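Bile acid 7a-dehydratase, BaiE (Clostridium hiranonis DSM 13275, PDB 4L8P) probably catalyses the 7-alpha-dehydration of bile acid intermediates, as a lyase built on a SnoaL-like, cystatin-like fold. Local coordinates at residues A[40-45]-A[109-114]; A[46-51]-A[62-67]; A[120-125]-A[164-169]; A[126-131]-A[177-182]. All blocks are in the same frame, centred on the assembly; numbering follows the deposited sequence.

Contact 1: residues A[40-45]-A[109-114]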
loop_
_atom_site.group_PDB
_atom_site.type_symbol
_atom_site.label_atom_id
_atom_site.label_comp_id
_atom_site.label_asym_id
_atom_site.label_seq_id
_atom_site.Cartn_x
_atom_site.Cartn_y
_atom_site.Cartn_z
ATOM N N GLU A 40 5.067 -13.417 -1.528
ATOM C CA GLU A 40 3.832 -13.188 -0.771
ATOM C C GLU A 40 4.026 -13.386 0.737
ATOM O O GLU A 40 3.488 -12.613 1.517
ATOM C CB GLU A 40 2.692 -14.070 -1.306
ATOM C CG GLU A 40 1.366 -13.888 -0.593
ATOM C CD GLU A 40 0.769 -12.477 -0.697
ATOM O OE1 GLU A 40 1.162 -11.667 -1.567
ATOM O OE2 GLU A 40 -0.145 -12.178 0.110
ATOM N N ALA A 41 4.774 -14.413 1.148
ATOM C CA ALA A 41 5.060 -14.684 2.561
ATOM C C ALA A 41 5.803 -13.511 3.210
ATOM O O ALA A 41 5.468 -13.089 4.316
ATOM C CB ALA A 41 5.891 -15.931 2.679
ATOM N N ILE A 42 6.737 -12.945 2.464
ATOM C CA ILE A 42 7.506 -11.770 2.930
ATOM C C ILE A 42 6.614 -10.529 3.075
ATOM O O ILE A 42 6.695 -9.786 4.065
ATOM C CB ILE A 42 8.768 -11.514 2.071
ATOM C CG1 ILE A 42 9.786 -12.635 2.331
ATOM C CG2 ILE A 42 9.359 -10.149 2.348
ATOM C CD1 ILE A 42 10.873 -12.736 1.274
ATOM N N LYS A 43 5.769 -10.274 2.084
ATOM C CA LYS A 43 4.828 -9.130 2.186
ATOM C C LYS A 43 3.910 -9.268 3.425
ATOM O O LYS A 43 3.638 -8.277 4.114
ATOM C CB LYS A 43 3.978 -9.008 0.928
ATOM C CG LYS A 43 4.766 -8.631 -0.304
ATOM C CD LYS A 43 3.832 -8.656 -1.490
ATOM C CE LYS A 43 4.519 -8.193 -2.758
ATOM N NZ LYS A 43 3.594 -8.401 -3.908
ATOM N N GLN A 44 3.468 -10.494 3.728
ATOM C CA GLN A 44 2.599 -10.737 4.896
ATOM C C GLN A 44 3.355 -10.647 6.223
ATOM O O GLN A 44 2.817 -10.177 7.219
ATOM C CB GLN A 44 1.879 -12.069 4.794
ATOM C CG GLN A 44 0.928 -12.124 3.601
ATOM C CD GLN A 44 -0.229 -13.103 3.742
ATOM O OE1 GLN A 44 -0.654 -13.431 4.846
ATOM N NE2 GLN A 44 -0.786 -13.500 2.611
ATOM N N LEU A 45 4.619 -11.050 6.187
ATOM C CA LEU A 45 5.524 -10.935 7.334
ATOM C C LEU A 45 5.701 -9.474 7.698
ATOM O O LEU A 45 5.602 -9.078 8.867
ATOM C CB LEU A 45 6.892 -11.568 6.996
ATOM C CG LEU A 45 8.071 -11.308 7.941
ATOM C CD1 LEU A 45 7.836 -11.971 9.280
ATOM C CD2 LEU A 45 9.360 -11.816 7.310
ATOM N N ILE A 109 10.237 -6.700 -3.531
ATOM C CA ILE A 109 10.810 -7.894 -2.925
ATOM C C ILE A 109 11.621 -8.692 -3.976
ATOM O O ILE A 109 11.061 -9.122 -5.028
ATOM C CB ILE A 109 9.741 -8.814 -2.297
ATOM C CG1 ILE A 109 8.745 -8.045 -1.366
ATOM C CG2 ILE A 109 10.414 -9.990 -1.584
ATOM C CD1 ILE A 109 9.407 -7.259 -0.273
ATOM N N THR A 110 12.898 -8.925 -3.668
ATOM C CA THR A 110 13.782 -9.754 -4.443
ATOM C C THR A 110 14.166 -10.976 -3.627
ATOM O O THR A 110 14.762 -10.859 -2.533
ATOM C CB THR A 110 15.044 -8.963 -4.840
ATOM O OG1 THR A 110 14.660 -7.720 -5.476
ATOM C CG2 THR A 110 15.878 -9.765 -5.805
ATOM N N ILE A 111 13.830 -12.157 -4.141
ATOM C CA ILE A 111 14.310 -13.400 -3.537
ATOM C C ILE A 111 15.752 -13.641 -4.033
ATOM O O ILE A 111 15.984 -13.791 -5.221
ATOM C CB ILE A 111 13.395 -14.580 -3.864
ATOM C CG1 ILE A 111 11.910 -14.240 -3.610
ATOM C CG2 ILE A 111 13.821 -15.830 -3.079
ATOM C CD1 ILE A 111 11.521 -13.809 -2.196
ATOM N N ASP A 112 16.701 -13.658 -3.103
ATOM C CA ASP A 112 18.131 -13.673 -3.418
ATOM C C ASP A 112 18.709 -15.074 -3.464
ATOM O O ASP A 112 19.699 -15.294 -4.143
ATOM C CB ASP A 112 18.915 -12.858 -2.374
ATOM C CG ASP A 112 18.545 -11.415 -2.374
ATOM O OD1 ASP A 112 18.316 -10.839 -3.475
ATOM O OD2 ASP A 112 18.440 -10.849 -1.265
ATOM N N SER A 113 18.088 -16.003 -2.760
ATOM C CA SER A 113 18.524 -17.407 -2.751
ATOM C C SER A 113 17.343 -18.250 -2.274
ATOM O O SER A 113 16.219 -17.748 -2.181
ATOM C CB SER A 113 19.803 -17.595 -1.899
ATOM O OG SER A 113 19.544 -17.623 -0.511
ATOM N N GLU A 114 17.590 -19.514 -1.952
ATOM C CA GLU A 114 16.542 -20.373 -1.405
ATOM C C GLU A 114 16.080 -19.946 -0.020
ATOM O O GLU A 114 14.999 -20.325 0.407
ATOM C CB GLU A 114 16.980 -21.845 -1.417
ATOM C CG GLU A 114 17.906 -22.324 -0.298
ATOM C CD GLU A 114 19.400 -21.952 -0.477
ATOM O OE1 GLU A 114 19.750 -21.054 -1.279
ATOM O OE2 GLU A 114 20.236 -22.600 0.179
#

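Contact 2: residues A[46-51]-A[62-67]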
loop_
_atom_site.group_PDB
_atom_site.type_symbol
_atom_site.label_atom_id
_atom_site.label_comp_id
_atom_site.label_asym_id
_atom_site.label_seq_id
_atom_site.Cartn_x
_atom_site.Cartn_y
_atom_site.Cartn_z
ATOM N N LYS A 46 6.017 -8.641 6.703
ATOM C CA LYS A 46 6.192 -7.208 6.978
ATOM C C LYS A 46 4.886 -6.556 7.446
ATOM O O LYS A 46 4.893 -5.704 8.347
ATOM C CB LYS A 46 6.757 -6.478 5.762
ATOM C CG LYS A 46 7.199 -5.040 6.077
ATOM C CD LYS A 46 8.418 -5.018 7.024
ATOM C CE LYS A 46 9.033 -3.630 7.089
ATOM N NZ LYS A 46 10.376 -3.595 7.668
ATOM N N ALA A 47 3.768 -6.977 6.879
ATOM C CA ALA A 47 2.447 -6.508 7.329
ATOM C C ALA A 47 2.223 -6.813 8.803
ATOM O O ALA A 47 1.785 -5.948 9.559
ATOM C CB ALA A 47 1.358 -7.136 6.492
ATOM N N LYS A 48 2.550 -8.038 9.199
ATOM C CA LYS A 48 2.417 -8.473 10.582
ATOM C C LYS A 48 3.333 -7.637 11.482
ATOM O O LYS A 48 2.921 -7.230 12.574
ATOM C CB LYS A 48 2.732 -9.970 10.718
ATOM C CG LYS A 48 2.681 -10.510 12.129
ATOM C CD LYS A 48 3.001 -12.009 12.150
ATOM C CE LYS A 48 3.128 -12.550 13.566
ATOM N NZ LYS A 48 3.640 -13.966 13.575
ATOM N N TYR A 49 4.571 -7.399 11.051
ATOM C CA TYR A 49 5.489 -6.548 11.808
ATOM C C TYR A 49 4.857 -5.177 12.113
ATOM O O TYR A 49 4.864 -4.724 13.270
ATOM C CB TYR A 49 6.840 -6.425 11.065
ATOM C CG TYR A 49 7.790 -5.430 11.671
ATOM C CD1 TYR A 49 7.752 -4.092 11.282
ATOM C CD2 TYR A 49 8.703 -5.814 12.652
ATOM C CE1 TYR A 49 8.579 -3.154 11.867
ATOM C CE2 TYR A 49 9.555 -4.878 13.239
ATOM C CZ TYR A 49 9.478 -3.553 12.848
ATOM O OH TYR A 49 10.337 -2.614 13.410
ATOM N N PHE A 50 4.326 -4.506 11.079
ATOM C CA PHE A 50 3.744 -3.175 11.284
ATOM C C PHE A 50 2.518 -3.187 12.170
ATOM O O PHE A 50 2.359 -2.331 13.040
ATOM C CB PHE A 50 3.375 -2.505 9.947
ATOM C CG PHE A 50 4.551 -2.100 9.093
ATOM C CD1 PHE A 50 5.633 -1.420 9.628
ATOM C CD2 PHE A 50 4.532 -2.359 7.719
ATOM C CE1 PHE A 50 6.683 -1.017 8.812
ATOM C CE2 PHE A 50 5.585 -1.957 6.917
ATOM C CZ PHE A 50 6.649 -1.290 7.467
ATOM N N ARG A 51 1.667 -4.182 11.966
ATOM C CA ARG A 51 0.476 -4.335 12.779
ATOM C C ARG A 51 0.834 -4.568 14.255
ATOM O O ARG A 51 0.242 -3.963 15.154
ATOM C CB ARG A 51 -0.394 -5.465 12.191
ATOM C CG ARG A 51 -1.614 -5.839 12.981
ATOM C CD ARG A 51 -2.480 -6.826 12.179
ATOM N NE ARG A 51 -1.805 -8.055 11.740
ATOM C CZ ARG A 51 -1.581 -9.133 12.513
ATOM N NH1 ARG A 51 -1.932 -9.143 13.800
ATOM N NH2 ARG A 51 -0.979 -10.200 11.998
ATOM N N GLU A 62 7.990 -10.025 18.248
ATOM C CA GLU A 62 9.216 -10.799 18.397
ATOM C C GLU A 62 9.275 -12.026 17.459
ATOM O O GLU A 62 10.346 -12.379 16.983
ATOM C CB GLU A 62 9.373 -11.266 19.864
ATOM C CG GLU A 62 10.747 -11.813 20.198
ATOM C CD GLU A 62 10.895 -12.178 21.676
ATOM O OE1 GLU A 62 10.252 -11.526 22.507
ATOM O OE2 GLU A 62 11.673 -13.099 21.983
ATOM N N THR A 63 8.128 -12.616 17.144
ATOM C CA THR A 63 8.056 -13.798 16.255
ATOM C C THR A 63 8.362 -13.481 14.786
ATOM O O THR A 63 8.607 -14.387 14.009
ATOM C CB THR A 63 6.698 -14.516 16.313
ATOM O OG1 THR A 63 5.665 -13.718 15.695
ATOM C CG2 THR A 63 6.313 -14.870 17.740
ATOM N N THR A 64 8.345 -12.201 14.414
ATOM C CA THR A 64 8.728 -11.784 13.060
ATOM C C THR A 64 10.241 -11.634 12.860
ATOM O O THR A 64 10.687 -11.485 11.726
ATOM C CB THR A 64 8.041 -10.446 12.661
ATOM O OG1 THR A 64 8.640 -9.355 13.377
ATOM C CG2 THR A 64 6.523 -10.503 12.883
ATOM N N LEU A 65 11.017 -11.642 13.943
ATOM C CA LEU A 65 12.452 -11.393 13.923
ATOM C C LEU A 65 13.175 -12.721 13.879
ATOM O O LEU A 65 12.762 -13.723 14.517
ATOM C CB LEU A 65 12.904 -10.600 15.166
ATOM C CG LEU A 65 12.152 -9.281 15.423
ATOM C CD1 LEU A 65 12.655 -8.595 16.692
ATOM C CD2 LEU A 65 12.260 -8.357 14.219
ATOM N N SER A 66 14.266 -12.747 13.144
ATOM C CA SER A 66 15.009 -14.004 12.981
ATOM C C SER A 66 15.465 -14.617 14.300
ATOM O O SER A 66 15.958 -13.891 15.155
ATOM C CB SER A 66 16.212 -13.788 12.080
ATOM O OG SER A 66 16.948 -15.000 11.980
ATOM N N PRO A 67 15.301 -15.956 14.457
ATOM C CA PRO A 67 15.832 -16.630 15.663
ATOM C C PRO A 67 17.344 -16.906 15.580
ATOM O O PRO A 67 17.938 -17.335 16.569
ATOM C CB PRO A 67 15.029 -17.943 15.709
ATOM C CG PRO A 67 14.713 -18.236 14.293
ATOM C CD PRO A 67 14.534 -16.895 13.613
#

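Contact 3: residues A[120-125]-A[164-169]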
loop_
_atom_site.group_PDB
_atom_site.type_symbol
_atom_site.label_atom_id
_atom_site.label_comp_id
_atom_site.label_asym_id
_atom_site.label_seq_id
_atom_site.Cartn_x
_atom_site.Cartn_y
_atom_site.Cartn_z
ATOM N N ARG A 120 12.534 -3.755 -0.483
ATOM C CA ARG A 120 12.368 -2.314 -0.390
ATOM C C ARG A 120 10.933 -1.981 -0.042
ATOM O O ARG A 120 9.974 -2.547 -0.606
ATOM C CB ARG A 120 12.757 -1.610 -1.659
ATOM C CG ARG A 120 14.183 -1.870 -2.118
ATOM C CD ARG A 120 14.409 -0.998 -3.350
ATOM N NE ARG A 120 15.779 -0.962 -3.810
ATOM C CZ ARG A 120 16.704 -0.037 -3.506
ATOM N NH1 ARG A 120 16.468 0.987 -2.694
ATOM N NH2 ARG A 120 17.917 -0.145 -4.052
ATOM N N TRP A 121 10.790 -1.055 0.901
ATOM C CA TRP A 121 9.487 -0.595 1.339
ATOM C C TRP A 121 9.525 0.911 1.419
ATOM O O TRP A 121 10.527 1.480 1.833
ATOM C CB TRP A 121 9.112 -1.148 2.714
ATOM C CG TRP A 121 8.838 -2.635 2.701
ATOM C CD1 TRP A 121 9.755 -3.645 2.852
ATOM C CD2 TRP A 121 7.583 -3.255 2.457
ATOM N NE1 TRP A 121 9.138 -4.856 2.722
ATOM C CE2 TRP A 121 7.793 -4.655 2.507
ATOM C CE3 TRP A 121 6.279 -2.774 2.274
ATOM C CZ2 TRP A 121 6.731 -5.571 2.332
ATOM C CZ3 TRP A 121 5.237 -3.674 2.135
ATOM C CH2 TRP A 121 5.462 -5.059 2.194
ATOM N N TYR A 122 8.395 1.530 1.093
ATOM C CA TYR A 122 8.237 3.005 1.122
ATOM C C TYR A 122 7.366 3.267 2.357
ATOM O O TYR A 122 6.189 2.899 2.377
ATOM C CB TYR A 122 7.529 3.480 -0.171
ATOM C CG TYR A 122 7.506 4.995 -0.389
ATOM C CD1 TYR A 122 7.323 5.891 0.668
ATOM C CD2 TYR A 122 7.662 5.521 -1.665
ATOM C CE1 TYR A 122 7.306 7.274 0.448
ATOM C CE2 TYR A 122 7.655 6.893 -1.899
ATOM C CZ TYR A 122 7.463 7.759 -0.838
ATOM O OH TYR A 122 7.490 9.125 -1.064
ATOM N N LEU A 123 7.955 3.839 3.401
ATOM C CA LEU A 123 7.295 4.043 4.699
ATOM C C LEU A 123 6.799 5.462 4.850
ATOM O O LEU A 123 7.531 6.389 4.571
ATOM C CB LEU A 123 8.284 3.786 5.838
ATOM C CG LEU A 123 8.195 2.442 6.496
ATOM C CD1 LEU A 123 6.895 2.327 7.323
ATOM C CD2 LEU A 123 8.339 1.368 5.420
ATOM N N GLU A 124 5.571 5.622 5.320
ATOM C CA GLU A 124 5.114 6.857 5.975
ATOM C C GLU A 124 4.874 6.548 7.459
ATOM O O GLU A 124 4.225 5.570 7.773
ATOM C CB GLU A 124 3.795 7.372 5.374
ATOM C CG GLU A 124 3.454 8.701 5.993
ATOM C CD GLU A 124 2.137 9.301 5.655
ATOM O OE1 GLU A 124 1.245 8.648 5.014
ATOM O OE2 GLU A 124 1.969 10.474 6.117
ATOM N N ASP A 125 5.358 7.420 8.356
ATOM C CA ASP A 125 5.136 7.268 9.779
ATOM C C ASP A 125 4.480 8.521 10.347
ATOM O O ASP A 125 4.793 9.635 9.936
ATOM C CB ASP A 125 6.419 6.955 10.537
ATOM C CG ASP A 125 7.494 7.970 10.315
ATOM O OD1 ASP A 125 7.930 8.111 9.164
ATOM O OD2 ASP A 125 7.940 8.606 11.295
ATOM N N VAL A 164 16.851 5.408 4.302
ATOM C CA VAL A 164 17.072 6.797 4.049
ATOM C C VAL A 164 15.806 7.548 4.457
ATOM O O VAL A 164 14.725 7.268 3.958
ATOM C CB VAL A 164 17.359 7.049 2.552
ATOM C CG1 VAL A 164 17.409 8.545 2.255
ATOM C CG2 VAL A 164 18.649 6.367 2.154
ATOM N N ARG A 165 15.951 8.522 5.349
ATOM C CA ARG A 165 14.822 9.333 5.800
ATOM C C ARG A 165 14.549 10.391 4.719
ATOM O O ARG A 165 15.399 11.237 4.466
ATOM C CB ARG A 165 15.193 9.966 7.159
ATOM C CG ARG A 165 14.035 10.426 8.002
ATOM C CD ARG A 165 13.377 9.239 8.671
ATOM N NE ARG A 165 12.396 9.641 9.683
ATOM C CZ ARG A 165 11.082 9.408 9.646
ATOM N NH1 ARG A 165 10.506 8.758 8.639
ATOM N NH2 ARG A 165 10.318 9.804 10.670
ATOM N N ILE A 166 13.371 10.345 4.095
ATOM C CA ILE A 166 12.998 11.325 3.080
ATOM C C ILE A 166 12.851 12.681 3.770
ATOM O O ILE A 166 13.418 13.704 3.337
ATOM C CB ILE A 166 11.685 10.945 2.400
ATOM C CG1 ILE A 166 11.800 9.564 1.720
ATOM C CG2 ILE A 166 11.234 12.030 1.426
ATOM C CD1 ILE A 166 10.467 8.953 1.391
ATOM N N PHE A 167 12.065 12.651 4.840
ATOM C CA PHE A 167 11.936 13.796 5.713
ATOM C C PHE A 167 11.332 13.409 7.049
ATOM O O PHE A 167 10.749 12.341 7.197
ATOM C CB PHE A 167 11.138 14.922 5.047
ATOM C CG PHE A 167 9.689 14.932 5.408
ATOM C CD1 PHE A 167 8.843 13.933 4.967
ATOM C CD2 PHE A 167 9.174 15.962 6.174
ATOM C CE1 PHE A 167 7.494 13.958 5.331
ATOM C CE2 PHE A 167 7.836 15.986 6.521
ATOM C CZ PHE A 167 7.010 14.978 6.107
ATOM N N GLU A 168 11.470 14.320 8.004
ATOM C CA GLU A 168 10.859 14.173 9.305
ATOM C C GLU A 168 10.527 15.567 9.802
ATOM O O GLU A 168 11.340 16.476 9.632
ATOM C CB GLU A 168 11.793 13.467 10.279
ATOM C CG GLU A 168 11.103 13.116 11.580
ATOM C CD GLU A 168 11.994 12.302 12.512
ATOM O OE1 GLU A 168 12.310 11.166 12.171
ATOM O OE2 GLU A 168 12.396 12.783 13.574
ATOM N N GLU A 169 9.344 15.733 10.384
ATOM C CA GLU A 169 8.933 17.002 10.965
ATOM C C GLU A 169 8.369 16.766 12.357
ATOM O O GLU A 169 7.674 15.775 12.586
ATOM C CB GLU A 169 7.910 17.735 10.077
ATOM C CG GLU A 169 6.583 17.006 9.940
ATOM C CD GLU A 169 5.562 17.710 9.053
ATOM O OE1 GLU A 169 5.804 18.850 8.601
ATOM O OE2 GLU A 169 4.476 17.106 8.876
#

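Contact 4: residues A[126-131]-A[177-182]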
loop_
_atom_site.group_PDB
_atom_site.type_symbol
_atom_site.label_atom_id
_atom_site.label_comp_id
_atom_site.label_asym_id
_atom_site.label_seq_id
_atom_site.Cartn_x
_atom_site.Cartn_y
_atom_site.Cartn_z
ATOM N N ASN A 126 3.513 8.312 11.233
ATOM C CA ASN A 126 2.872 9.379 11.984
ATOM C C ASN A 126 2.881 8.943 13.457
ATOM O O ASN A 126 2.553 7.793 13.782
ATOM C CB ASN A 126 1.416 9.569 11.576
ATOM C CG ASN A 126 1.216 10.011 10.125
ATOM O OD1 ASN A 126 2.143 10.410 9.390
ATOM N ND2 ASN A 126 -0.016 9.935 9.700
ATOM N N LEU A 127 3.331 9.841 14.325
ATOM C CA LEU A 127 3.410 9.590 15.762
ATOM C C LEU A 127 2.679 10.718 16.469
ATOM O O LEU A 127 2.828 11.889 16.097
ATOM C CB LEU A 127 4.858 9.518 16.247
ATOM C CG LEU A 127 5.870 8.680 15.457
ATOM C CD1 LEU A 127 7.232 8.889 16.111
ATOM C CD2 LEU A 127 5.490 7.203 15.378
ATOM N N ILE A 128 1.880 10.354 17.479
ATOM C CA ILE A 128 1.153 11.317 18.322
ATOM C C ILE A 128 1.348 10.949 19.802
ATOM O O ILE A 128 1.075 9.826 20.213
ATOM C CB ILE A 128 -0.362 11.321 17.997
ATOM C CG1 ILE A 128 -0.595 11.745 16.530
ATOM C CG2 ILE A 128 -1.137 12.209 18.981
ATOM C CD1 ILE A 128 -1.989 11.479 16.003
ATOM N N PHE A 129 1.835 11.903 20.582
ATOM C CA PHE A 129 1.962 11.733 22.028
ATOM C C PHE A 129 0.733 12.357 22.698
ATOM O O PHE A 129 0.451 13.548 22.513
ATOM C CB PHE A 129 3.270 12.365 22.515
ATOM C CG PHE A 129 4.495 11.620 22.067
ATOM C CD1 PHE A 129 5.097 11.909 20.842
ATOM C CD2 PHE A 129 5.030 10.599 22.861
ATOM C CE1 PHE A 129 6.215 11.205 20.417
ATOM C CE2 PHE A 129 6.149 9.900 22.446
ATOM C CZ PHE A 129 6.744 10.205 21.230
ATOM N N THR A 130 0.022 11.566 23.506
ATOM C CA THR A 130 -1.262 12.008 24.074
ATOM C C THR A 130 -1.154 12.476 25.501
ATOM O O THR A 130 -2.055 13.167 25.983
ATOM C CB THR A 130 -2.311 10.875 24.041
ATOM O OG1 THR A 130 -1.820 9.745 24.755
ATOM C CG2 THR A 130 -2.595 10.460 22.603
ATOM N N ASP A 131 -0.105 12.053 26.196
ATOM C CA ASP A 131 0.038 12.311 27.645
ATOM C C ASP A 131 1.512 12.284 27.940
ATOM O O ASP A 131 2.303 11.944 27.067
ATOM C CB ASP A 131 -0.687 11.249 28.502
ATOM C CG ASP A 131 -2.193 11.168 28.209
ATOM O OD1 ASP A 131 -2.962 11.962 28.802
ATOM O OD2 ASP A 131 -2.614 10.343 27.351
ATOM N N ILE A 177 -7.833 19.824 19.341
ATOM C CA ILE A 177 -8.163 18.639 18.519
ATOM C C ILE A 177 -8.816 17.603 19.444
ATOM O O ILE A 177 -8.406 17.448 20.598
ATOM C CB ILE A 177 -6.914 18.049 17.815
ATOM C CG1 ILE A 177 -6.386 19.038 16.750
ATOM C CG2 ILE A 177 -7.215 16.697 17.169
ATOM C CD1 ILE A 177 -4.981 18.732 16.305
ATOM N N HIS A 178 -9.852 16.934 18.951
ATOM C CA HIS A 178 -10.559 15.912 19.704
ATOM C C HIS A 178 -10.119 14.550 19.233
ATOM O O HIS A 178 -10.479 14.127 18.154
ATOM C CB HIS A 178 -12.070 16.058 19.512
ATOM C CG HIS A 178 -12.884 15.185 20.420
ATOM N ND1 HIS A 178 -14.260 15.235 20.436
ATOM C CD2 HIS A 178 -12.533 14.264 21.355
ATOM C CE1 HIS A 178 -14.722 14.391 21.343
ATOM N NE2 HIS A 178 -13.696 13.780 21.908
ATOM N N ILE A 179 -9.335 13.852 20.052
ATOM C CA ILE A 179 -9.029 12.459 19.796
ATOM C C ILE A 179 -10.204 11.666 20.354
ATOM O O ILE A 179 -10.389 11.571 21.574
ATOM C CB ILE A 179 -7.696 12.007 20.430
ATOM C CG1 ILE A 179 -6.526 12.826 19.856
ATOM C CG2 ILE A 179 -7.474 10.510 20.204
ATOM C CD1 ILE A 179 -5.198 12.612 20.551
ATOM N N THR A 180 -10.991 11.104 19.450
ATOM C CA THR A 180 -12.222 10.419 19.787
ATOM C C THR A 180 -12.031 8.920 19.999
ATOM O O THR A 180 -12.841 8.304 20.676
ATOM C CB THR A 180 -13.294 10.661 18.714
ATOM O OG1 THR A 180 -12.804 10.211 17.450
ATOM C CG2 THR A 180 -13.633 12.144 18.639
ATOM N N SER A 181 -10.972 8.358 19.448
ATOM C CA SER A 181 -10.643 6.946 19.628
ATOM C C SER A 181 -9.151 6.815 19.829
ATOM O O SER A 181 -8.343 7.530 19.211
ATOM C CB SER A 181 -11.035 6.123 18.396
ATOM O OG SER A 181 -12.430 6.001 18.266
ATOM N N ASN A 182 -8.773 5.863 20.682
ATOM C CA ASN A 182 -7.362 5.578 20.925
ATOM C C ASN A 182 -7.288 4.164 21.485
ATOM O O ASN A 182 -7.692 3.935 22.645
ATOM C CB ASN A 182 -6.758 6.620 21.895
ATOM C CG ASN A 182 -5.312 6.329 22.261
ATOM O OD1 ASN A 182 -4.761 5.288 21.894
ATOM N ND2 ASN A 182 -4.662 7.285 22.938
HETATM O O HOH W 1 -2.005 7.085 23.980
#

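Contact 1: residues A[40-45]-A[109-114]
Ile42, on helix 22-55, meets Ile109 and Ile111 at the end of strand 98-111, where the local axes approach to 9.5 Å at 133° between their N-to-C directions. The apolar group carries the contact. Ile42 divides its two branches: CG2 lies 3.9 Å from Ile109 CD1, while CD1 comes within 3.7 Å of Ile111 CD1 and also rests against Ile109 CG2 at 4.0 Å. This reach follows from an extended outer arm (chi2 163°), which carries CD1 away from the helix toward the strand. Trp156 of strand 155-172 and Tyr149 of strand 137-152 also pack on Ile42, so the residue sits where the long helix lies over the curved sheet of the cystatin-like fold.

The second group is mixed. Lys43 touches the strand through CG, 4.2 Å from Ile109 CG1; beyond it the straight aliphatic arm leads away from this contact, and NZ pairs with Glu40 of the third subunit in a salt bridge between chains. The polar ends of Glu40, Lys43 and Gln44 bond within the helix or to other subunits. Gln44 NE2 donates to Glu40 OE2 at 2.9 Å, using the anti lone pair of that oxygen, and also binds the Ile109 carbonyl of the second subunit. The chemistry is thus divided: dispersion contacts join helix to sheet within the chain, whereas charges and amides of the same helix turn serve the trimer interface.

Contact 2: residues A[46-51]-A[62-67]
Lys48 reaches across to Thr63 and makes the single hydrogen bond between these segments, NZ donating to Thr63 OG1 at 2.9 Å. The lysine is fully stretched: CG stands anti to the backbone N (chi1 177°) and the later torsions are all near 180°, so the ammonium leaves the helix as a straight rod and meets the threonine side chain at about a right angle. Thr63 OG1 is further bonded to the Glu60 carbonyl, which ties the hydroxyl to the short helix 58-62.

Residues 62-65 form a type I turn, closed by Leu65 N to Glu62 O at 3.2 Å. In the SnoaL-like fold this turn leads out of the short helix 58-62 that succeeds the long helix, and backbone bonds between Thr64 and Ile158 fasten it to strand 155-172, outermost in the sheet of this chain.

The van der Waals contacts centre on Thr64. Its CG2 methyl lies against the lysine arm, 3.9 Å from both CG and CD of Lys48. Its hydroxyl turns elsewhere: OG1 bonds to the Leu61 carbonyl and approaches the edge of the Tyr49 ring in plane, 3.6 Å from Tyr49 CD2. The Tyr49 side chain is also about 3 Å from a bound pentaethylene glycol, probably from the crystallisation liquor.

Contact 3: residues A[120-125]-A[164-169]
Tyr122 and Asp125 on strand 116-129 face Ile166 and Arg165 on strand 155-172, two strands running in the same direction but next-but-one in the four-stranded antiparallel sheet, with 137-152 between them. The nearest CA pair, Asp125 and Glu168, is 9.0 Å apart, so side chains must bridge the gap. A classic beta bulge places both Ile166 and Phe167 opposite Gly142 of the middle strand. Residues 167-169 also pair with a strand of the third subunit, carrying the sheet across the interface.

The apolar bridge is Ile166 CD1 to Tyr122 CE1, 3.7 Å, with the two side chains crossing at about a right angle; Tyr122 OH then bonds to Asp54 of the third subunit. On the polar side, Arg165 grips Asp125 end-on: NH1 to OD1 and NH2 to OD2 are each 2.7 Å, yet the planes of the two groups are 37° apart, so the fork is twisted and not flat. A bend at chi2 (77°) swings the guanidinium over to this partner. Glu168 takes the side-on grip, its OE1 accepting from Arg165 NE at 2.9 Å and NH2 at 2.8 Å. One cation thus lies between two carboxylates, which probably offsets their mutual repulsion and fixes the rotation of the guanidinium. Over the centre of one guanidinium face stands the Phe167 carbonyl oxygen, 3.8 Å above the plane.

Contact 4: residues A[126-131]-A[177-182]
Thr130, just past the end of strand 116-129, faces Ile179 and Asn182 of strand 178-182, the nearest CA atoms, those of Thr130 and Ile179, lying 8.9 Å apart. At that separation no backbone bonds form between the segments, and the methyl of Thr130 becomes the meeting point. Its CG2 lies 4.0 Å from Ile179 CD1 and 3.8 Å from Asn182 ND2. Ile179 CD1 also comes to 4.4 Å from Ile128 CG2, a loose touch that extends the apolar strip back along the strand.

Strand 178-182 belongs to a sheet shared between chains: it forms an antiparallel ladder with a strand of the second subunit, whose Phe167 packs on Ile128. Within its own chain the strand packs against Ile128 and Thr130, at the end of one strand of the main sheet.

The polar part runs through one water, which donates to Thr130 OG1 at 2.8 Å and accepts from Asn182 ND2 at 2.9 Å. Asp131 OD2, 2.8 Å from Thr130 OG1 and met on its anti side 35° out of the carboxylate plane, and the Glu97 carbonyl are both within bonding range of that hydroxyl and must share or compete for its single proton. Asn182 is oriented by its other end, since OD1 accepts from His184 N. Asp131 OD2 has a further partner in Lys185, with which it forms a salt bridge.

Contacts 1 and 2 use successive segments, 40-45 and 46-51, of helix 22-55, and join where Leu45 CD1 packs 3.7 Å from Thr64 CB. Both reach contact 3 through Trp121: Ile109 CD1 is 3.8 Å from Trp121 NE1, and Lys46 CB is 3.5 Å from Trp121 CZ2. Phe50 CZ touches Leu123 CD1 at 3.6 Å farther along. Contacts 3 and 4 share strand 116-129 and alternate along the chain, whereas contact 4 stays about 18 Å from contact 1 between nearest atoms. The metals lie near contact 3: the Tyr122 side chain is about 8 Å from nickel, and Glu124 of each of the three subunits binds the sodium ion.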